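Local atomic coordinates of polar amino acid ABC uptake transporter substrate binding protein (Streptococcus thermophilus LMG 18311, PDB entry 3HV1), a protein that probably captures a polar amino acid outside the cell and hands it to the membrane components of an ABC uptake transporter. Residues V112-S117 with D197-M202; A123-K128 with K147-V152; T74-G79 with G214-D219. All coordinates share one frame; numbering follows the deposited sequence.

The three contacts illustrate how a two-lobed solute-binding protein of family 3 is built from distant pieces of one chain. Contacts 1 and 2 lie on the same side of the chain's centre, with centres about 16 Å apart, and they meet where Thr113 CG2 rests 4.3 Å from the selenium SE of Met125. Contact 3 lies on the opposite side, about 42 Å from contact 1 and about 44 Å from contact 2 between centres, and its nearest atoms stay about 26 Å from those of contact 1. Strands 105-114 and 209-215, neighbours in one sheet, connect contacts 1 and 3. In this family the ligand is held in the cleft between the lobes.

Contact 1. Residues V112-S117 with D197-M202; sequences VTKKSS and DQYNVM
Thr113 and Asn200 form the hydrogen-bonded pair at the middle of this antiparallel contact, with Asn200 N 2.8 Å from Thr113 O and Thr113 N 3.1 Å from Asn200 O. The pairs on either side, Val112 with Val201 and Lys114 with Tyr199, are non-hydrogen-bonded; Val112 CA adds a CA-H...O contact of 3.3 Å to Asn200 O. Although the chain turns into a 3-10 segment after Lys114, closed by Ser117 N and OG on Lys114 O, one more bond follows: Lys115 N reaches Gln198 O at 2.8 Å. The Lys115 side chain, extended until it bends at chi4, lies over the opposing backbone with CE 3.1 Å from Asp197 O.

With CG anti to its carbonyl carbon (chi1 -59°), the Tyr199 ring passes Thr113 O at its edge. Val112 CG1 approaches CD1 of this ring obliquely at 3.9 Å, while Lys114 CG comes to CE1 at 3.8 Å. Beside Thr113 lies the methyl end of selenomethionine Met202; its CE is 3.7 Å from Thr113 OG1, the two side chains crossing at about a right angle.

In the second shell, Thr113 OG1 is hydrogen-bonded to Ile119 O, Tyr199 OH to Asn172 OD1 and Lys114 NZ to Asn172 O. Helices 164-173 and 183-192 pack on Val112 and Tyr199 through Leu171 and Leu190, and strand 105-114 runs between strands 199-203 and 178-182.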
# COMPACT_ATOMS: atom_id res chain seq x y z
N VAL A 112 21.64 -12.49 9.42
CA VAL A 112 22.70 -12.86 8.49
C VAL A 112 23.54 -13.99 9.06
O VAL A 112 23.97 -13.95 10.21
CB VAL A 112 23.62 -11.66 8.20
CG1 VAL A 112 24.74 -12.07 7.25
CG2 VAL A 112 22.79 -10.53 7.63
N THR A 113 23.76 -15.02 8.25
CA THR A 113 24.58 -16.12 8.69
C THR A 113 25.40 -16.55 7.49
O THR A 113 25.05 -16.24 6.35
CB THR A 113 23.75 -17.34 9.16
OG1 THR A 113 23.03 -17.89 8.04
CG2 THR A 113 22.78 -16.93 10.25
N LYS A 114 26.52 -17.22 7.75
CA LYS A 114 27.35 -17.69 6.66
C LYS A 114 26.63 -18.90 6.09
O LYS A 114 26.04 -19.68 6.84
CB LYS A 114 28.73 -18.12 7.17
CG LYS A 114 29.56 -17.01 7.77
CD LYS A 114 31.04 -17.38 7.80
CE LYS A 114 31.32 -18.61 8.66
NZ LYS A 114 32.78 -18.97 8.61
N LYS A 115 26.65 -19.06 4.77
CA LYS A 115 26.00 -20.22 4.17
C LYS A 115 26.64 -21.50 4.69
O LYS A 115 25.98 -22.53 4.79
CB LYS A 115 26.08 -20.17 2.64
CG LYS A 115 25.07 -19.20 2.01
CD LYS A 115 25.13 -19.24 0.48
CE LYS A 115 24.20 -18.20 -0.15
NZ LYS A 115 22.77 -18.44 0.18
N SER A 116 27.93 -21.41 5.03
CA SER A 116 28.68 -22.57 5.53
C SER A 116 28.22 -23.00 6.92
O SER A 116 28.57 -24.09 7.38
CB SER A 116 30.19 -22.25 5.58
OG SER A 116 30.47 -21.25 6.54
N SER A 117 27.45 -22.16 7.60
CA SER A 117 26.97 -22.50 8.94
C SER A 117 25.82 -23.49 8.91
O SER A 117 25.58 -24.19 9.90
CB SER A 117 26.48 -21.25 9.68
OG SER A 117 25.21 -20.83 9.21
N ASP A 197 26.97 -13.67 -1.89
CA ASP A 197 26.55 -15.06 -2.13
C ASP A 197 27.13 -16.10 -1.20
O ASP A 197 26.92 -17.29 -1.40
CB ASP A 197 26.79 -15.47 -3.59
CG ASP A 197 28.21 -15.24 -4.04
OD1 ASP A 197 29.11 -15.09 -3.18
OD2 ASP A 197 28.43 -15.21 -5.27
N GLN A 198 27.87 -15.67 -0.18
CA GLN A 198 28.41 -16.61 0.80
C GLN A 198 27.59 -16.53 2.08
O GLN A 198 27.91 -17.18 3.08
CB GLN A 198 29.89 -16.31 1.09
CG GLN A 198 30.82 -16.64 -0.07
CD GLN A 198 32.27 -16.28 0.21
OE1 GLN A 198 32.89 -16.84 1.12
NE2 GLN A 198 32.81 -15.35 -0.56
N TYR A 199 26.52 -15.73 2.06
CA TYR A 199 25.67 -15.55 3.24
C TYR A 199 24.19 -15.72 2.99
O TYR A 199 23.70 -15.47 1.89
CB TYR A 199 25.84 -14.13 3.80
CG TYR A 199 27.24 -13.80 4.20
CD1 TYR A 199 27.67 -13.98 5.51
CD2 TYR A 199 28.16 -13.34 3.25
CE1 TYR A 199 28.98 -13.72 5.87
CE2 TYR A 199 29.47 -13.07 3.60
CZ TYR A 199 29.88 -13.26 4.91
OH TYR A 199 31.18 -13.01 5.26
N ASN A 200 23.48 -16.11 4.05
CA ASN A 200 22.02 -16.23 4.01
C ASN A 200 21.60 -14.90 4.66
O ASN A 200 22.00 -14.62 5.78
CB ASN A 200 21.52 -17.36 4.91
CG ASN A 200 21.89 -18.73 4.40
OD1 ASN A 200 22.31 -19.60 5.17
ND2 ASN A 200 21.74 -18.94 3.11
N VAL A 201 20.83 -14.09 3.94
CA VAL A 201 20.36 -12.82 4.47
C VAL A 201 18.86 -12.99 4.45
O VAL A 201 18.22 -12.89 3.40
CB VAL A 201 20.76 -11.66 3.57
CG1 VAL A 201 20.36 -10.34 4.22
CG2 VAL A 201 22.25 -11.72 3.30
N MSE A 202 18.31 -13.26 5.63
CA MSE A 202 16.90 -13.56 5.79
C MSE A 202 16.09 -12.56 6.60
O MSE A 202 16.56 -12.05 7.61
CB MSE A 202 16.78 -14.93 6.46
CG MSE A 202 17.77 -15.98 5.92
SE MSE A 202 18.10 -17.49 7.05
CE MSE A 202 19.50 -16.79 8.14

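Contact 2. Residues A123-K128 with K147-V152; sequences AGMAGK and KILKDV
Met125 and Leu149 meet obliquely, the CD2 branch of Leu149 coming to the base of the selenomethionine rather than its tip: Met125 CB is 3.8 Å from Leu149 CD2, and Met125 CG is 4.1 Å from the same methyl. Bends at chi2 and chi3 (-65° and -61°) curl the rest of Met125 back on itself, leaving its stem to face the leucine. Beside this pair, Ala126 CB and Val152 CB touch more loosely at 4.4 Å.

The two loops belong to a beta-alpha-beta crossover: 123-128 leads into strand 130-133, and helix 137-144 is joined to the parallel strand 158-161 by way of the loop containing 147-152. Residues Met125 to Lys128 form a type II turn in which Gly127 takes the positive phi of the third position. That turn presents Gly127 N to Val152 O at 2.9 Å, with an angle of 164° at the hydrogen, and the same oxygen receives a CA-H...O contact from Ala126 CA at 3.3 Å.

Leu130 of strand 130-133 lies against both Met125 and Leu149, and Phe142 of helix 137-144 and Tyr206 pack on Leu149 as well. A backbone bond between Lys128 and Ala154 continues the link between the loops, while Ile148 packs on Arg175 of the second subunit.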
# COMPACT_ATOMS: atom_id res chain seq x y z
N ALA A 123 14.52 -19.86 12.60
CA ALA A 123 14.31 -20.87 13.63
C ALA A 123 15.59 -21.67 13.89
O ALA A 123 15.79 -22.19 14.98
CB ALA A 123 13.17 -21.81 13.22
N GLY A 124 16.44 -21.75 12.87
CA GLY A 124 17.68 -22.49 12.99
C GLY A 124 18.68 -21.87 13.95
O GLY A 124 19.76 -22.43 14.19
N MSE A 125 18.32 -20.72 14.50
CA MSE A 125 19.17 -20.01 15.45
C MSE A 125 19.00 -20.49 16.88
O MSE A 125 19.62 -19.95 17.81
CB MSE A 125 18.88 -18.51 15.36
CG MSE A 125 19.54 -17.83 14.17
SE MSE A 125 21.44 -17.83 14.20
CE MSE A 125 21.58 -16.86 15.81
N ALA A 126 18.17 -21.50 17.05
CA ALA A 126 17.92 -22.06 18.38
C ALA A 126 19.22 -22.58 18.98
O ALA A 126 19.87 -23.47 18.41
CB ALA A 126 16.90 -23.19 18.28
N GLY A 127 19.61 -22.02 20.12
CA GLY A 127 20.83 -22.44 20.78
C GLY A 127 22.09 -21.84 20.20
O GLY A 127 23.20 -22.14 20.65
N LYS A 128 21.93 -20.97 19.21
CA LYS A 128 23.07 -20.33 18.57
C LYS A 128 23.31 -18.92 19.11
O LYS A 128 22.39 -18.30 19.66
CB LYS A 128 22.85 -20.27 17.05
CG LYS A 128 22.57 -21.63 16.41
CD LYS A 128 23.79 -22.54 16.48
CE LYS A 128 23.53 -23.86 15.76
NZ LYS A 128 24.77 -24.69 15.71
N LYS A 147 9.85 -13.32 21.38
CA LYS A 147 9.38 -14.56 20.76
C LYS A 147 10.00 -14.82 19.38
O LYS A 147 9.99 -15.95 18.90
CB LYS A 147 7.85 -14.54 20.66
CG LYS A 147 7.23 -15.87 20.28
CD LYS A 147 5.72 -15.83 20.48
CE LYS A 147 5.36 -15.54 21.93
NZ LYS A 147 3.89 -15.46 22.13
N ILE A 148 10.54 -13.78 18.75
CA ILE A 148 11.15 -13.94 17.43
C ILE A 148 12.50 -14.64 17.49
O ILE A 148 12.70 -15.68 16.86
CB ILE A 148 11.36 -12.57 16.75
CG1 ILE A 148 10.02 -11.85 16.59
CG2 ILE A 148 12.04 -12.76 15.40
CD1 ILE A 148 9.00 -12.61 15.75
N LEU A 149 13.44 -14.07 18.24
CA LEU A 149 14.76 -14.65 18.37
C LEU A 149 15.27 -14.73 19.80
O LEU A 149 15.90 -15.70 20.18
CB LEU A 149 15.77 -13.86 17.53
CG LEU A 149 15.85 -14.22 16.05
CD1 LEU A 149 16.59 -13.14 15.29
CD2 LEU A 149 16.55 -15.56 15.90
N LYS A 150 14.97 -13.71 20.59
CA LYS A 150 15.44 -13.67 21.97
C LYS A 150 15.20 -14.96 22.76
O LYS A 150 16.09 -15.42 23.47
CB LYS A 150 14.81 -12.49 22.72
CG LYS A 150 15.41 -12.30 24.11
CD LYS A 150 14.99 -10.99 24.75
CE LYS A 150 15.65 -10.84 26.13
NZ LYS A 150 15.23 -9.60 26.83
N ASP A 151 14.01 -15.54 22.63
CA ASP A 151 13.69 -16.76 23.36
C ASP A 151 14.43 -18.00 22.90
O ASP A 151 14.70 -18.90 23.69
CB ASP A 151 12.18 -17.04 23.31
CG ASP A 151 11.36 -15.98 24.01
OD1 ASP A 151 11.92 -15.26 24.88
OD2 ASP A 151 10.16 -15.86 23.71
N VAL A 152 14.79 -18.05 21.62
CA VAL A 152 15.46 -19.22 21.08
C VAL A 152 16.98 -19.19 21.06
O VAL A 152 17.61 -20.24 21.14
CB VAL A 152 14.96 -19.54 19.66
CG1 VAL A 152 13.51 -19.95 19.71
CG2 VAL A 152 15.15 -18.32 18.78

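Contact 3. Residues T74-G79 with G214-D219; sequences TELKNG and GARKVD
Lys77 and Arg216 bring the two backbones closest, with CA atoms 6.4 Å apart, where the last turn of helix 72-78 faces the chain leaving strand 209-215. The side chains that carry the contact are those of Leu76 and Arg216, which lie obliquely across each other. Leu76 has CG anti to its backbone N (chi1 -177°), and its methyls spread over the opposing backbone: CD2 lies 3.8 Å from Ala215 C and CD1 3.9 Å from Arg216 N. Leu76 CG also meets the aliphatic stem of the arginine, 3.9 Å from Arg216 CG.

The guanidinium then turns back to the helix. A bend at chi3 (-68°) brings Arg216 NH1 to 2.7 Å from Leu76 O, with an angle of 159° at the hydrogen, and the oxygen lies in the guanidinium plane. Leu76 O is also approached weakly by Gly79 N, the glycine at which the chain leaves helical geometry with positive phi. A positive group placed here probably complements the partial negative charge of the helix C-terminus, an instance of a helix end being held by a side chain distant in sequence.

Further partners fix the arginine's rotation: NH1 also bonds to Ile81 O, and NH2 forms a salt bridge with Asp82 OD1. A long salt bridge runs from Arg216 NH2 to Asp219 OD2, 3.7 Å away across the type I turn 216-219.

Leu76 packs on Ile84 of strand 83-84, whose backbone bonds to Gly214, so the helix end lies against this antiparallel strand pair. Ala215, pointing away from helix 72-78, meets Leu222 and Ile223 of helix 220-236, which starts directly after Asp219.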
# COMPACT_ATOMS: atom_id res chain seq x y z
N THR A 74 10.58 21.40 7.29
CA THR A 74 10.59 22.85 7.20
C THR A 74 11.17 23.27 5.86
O THR A 74 10.60 24.11 5.18
CB THR A 74 11.43 23.46 8.32
OG1 THR A 74 10.86 23.11 9.59
CG2 THR A 74 11.46 24.99 8.18
N GLU A 75 12.29 22.66 5.48
CA GLU A 75 12.94 22.96 4.21
C GLU A 75 11.99 22.72 3.05
O GLU A 75 11.96 23.48 2.09
CB GLU A 75 14.18 22.08 4.04
CG GLU A 75 15.36 22.47 4.90
CD GLU A 75 16.17 23.57 4.28
OE1 GLU A 75 16.92 23.29 3.32
OE2 GLU A 75 16.06 24.73 4.74
N LEU A 76 11.21 21.65 3.15
CA LEU A 76 10.25 21.29 2.11
C LEU A 76 9.11 22.29 2.00
O LEU A 76 8.74 22.73 0.90
CB LEU A 76 9.68 19.90 2.41
CG LEU A 76 8.69 19.33 1.38
CD1 LEU A 76 9.37 19.16 0.03
CD2 LEU A 76 8.17 18.00 1.90
N LYS A 77 8.53 22.64 3.14
CA LYS A 77 7.43 23.59 3.15
C LYS A 77 7.93 25.00 2.86
O LYS A 77 7.19 25.81 2.32
CB LYS A 77 6.71 23.54 4.51
CG LYS A 77 5.88 22.27 4.69
CD LYS A 77 5.11 22.25 6.01
CE LYS A 77 6.03 22.05 7.20
NZ LYS A 77 5.24 21.85 8.45
N ASN A 78 9.18 25.28 3.20
CA ASN A 78 9.77 26.60 2.95
C ASN A 78 10.14 26.81 1.49
O ASN A 78 10.31 27.94 1.04
CB ASN A 78 11.03 26.80 3.80
CG ASN A 78 10.72 27.20 5.22
OD1 ASN A 78 9.56 27.43 5.56
ND2 ASN A 78 11.75 27.28 6.05
N GLY A 79 10.26 25.71 0.76
CA GLY A 79 10.61 25.79 -0.64
C GLY A 79 12.10 25.73 -0.86
O GLY A 79 12.57 25.94 -1.98
N GLY A 214 8.97 12.09 -0.19
CA GLY A 214 8.03 13.09 0.27
C GLY A 214 8.13 14.39 -0.52
O GLY A 214 9.22 14.80 -0.89
N ALA A 215 6.98 15.01 -0.79
CA ALA A 215 6.93 16.27 -1.53
C ALA A 215 5.83 17.13 -0.94
O ALA A 215 5.00 16.64 -0.17
CB ALA A 215 6.64 16.01 -3.00
N ARG A 216 5.81 18.41 -1.29
CA ARG A 216 4.75 19.28 -0.79
C ARG A 216 3.41 18.69 -1.23
O ARG A 216 3.30 18.14 -2.32
CB ARG A 216 4.94 20.71 -1.32
CG ARG A 216 6.02 21.49 -0.57
CD ARG A 216 6.20 22.89 -1.14
NE ARG A 216 6.75 22.88 -2.49
CZ ARG A 216 8.05 22.76 -2.77
NH1 ARG A 216 8.94 22.66 -1.80
NH2 ARG A 216 8.45 22.75 -4.03
N LYS A 217 2.40 18.78 -0.37
CA LYS A 217 1.09 18.23 -0.69
C LYS A 217 0.49 18.76 -1.99
O LYS A 217 -0.28 18.07 -2.65
CB LYS A 217 0.12 18.47 0.46
CG LYS A 217 0.50 17.76 1.74
CD LYS A 217 -0.57 17.95 2.81
CE LYS A 217 -0.41 16.93 3.90
NZ LYS A 217 -0.59 15.55 3.36
N VAL A 218 0.83 20.00 -2.34
CA VAL A 218 0.32 20.63 -3.55
C VAL A 218 0.91 20.04 -4.83
O VAL A 218 0.31 20.13 -5.90
CB VAL A 218 0.59 22.15 -3.55
CG1 VAL A 218 -0.24 22.83 -2.48
CG2 VAL A 218 2.08 22.42 -3.33
N ASP A 219 2.09 19.45 -4.73
CA ASP A 219 2.76 18.86 -5.89
C ASP A 219 2.24 17.47 -6.26
O ASP A 219 3.00 16.52 -6.41
CB ASP A 219 4.27 18.77 -5.65
CG ASP A 219 5.01 19.98 -6.18
OD1 ASP A 219 4.62 20.48 -7.25
OD2 ASP A 219 6.00 20.41 -5.55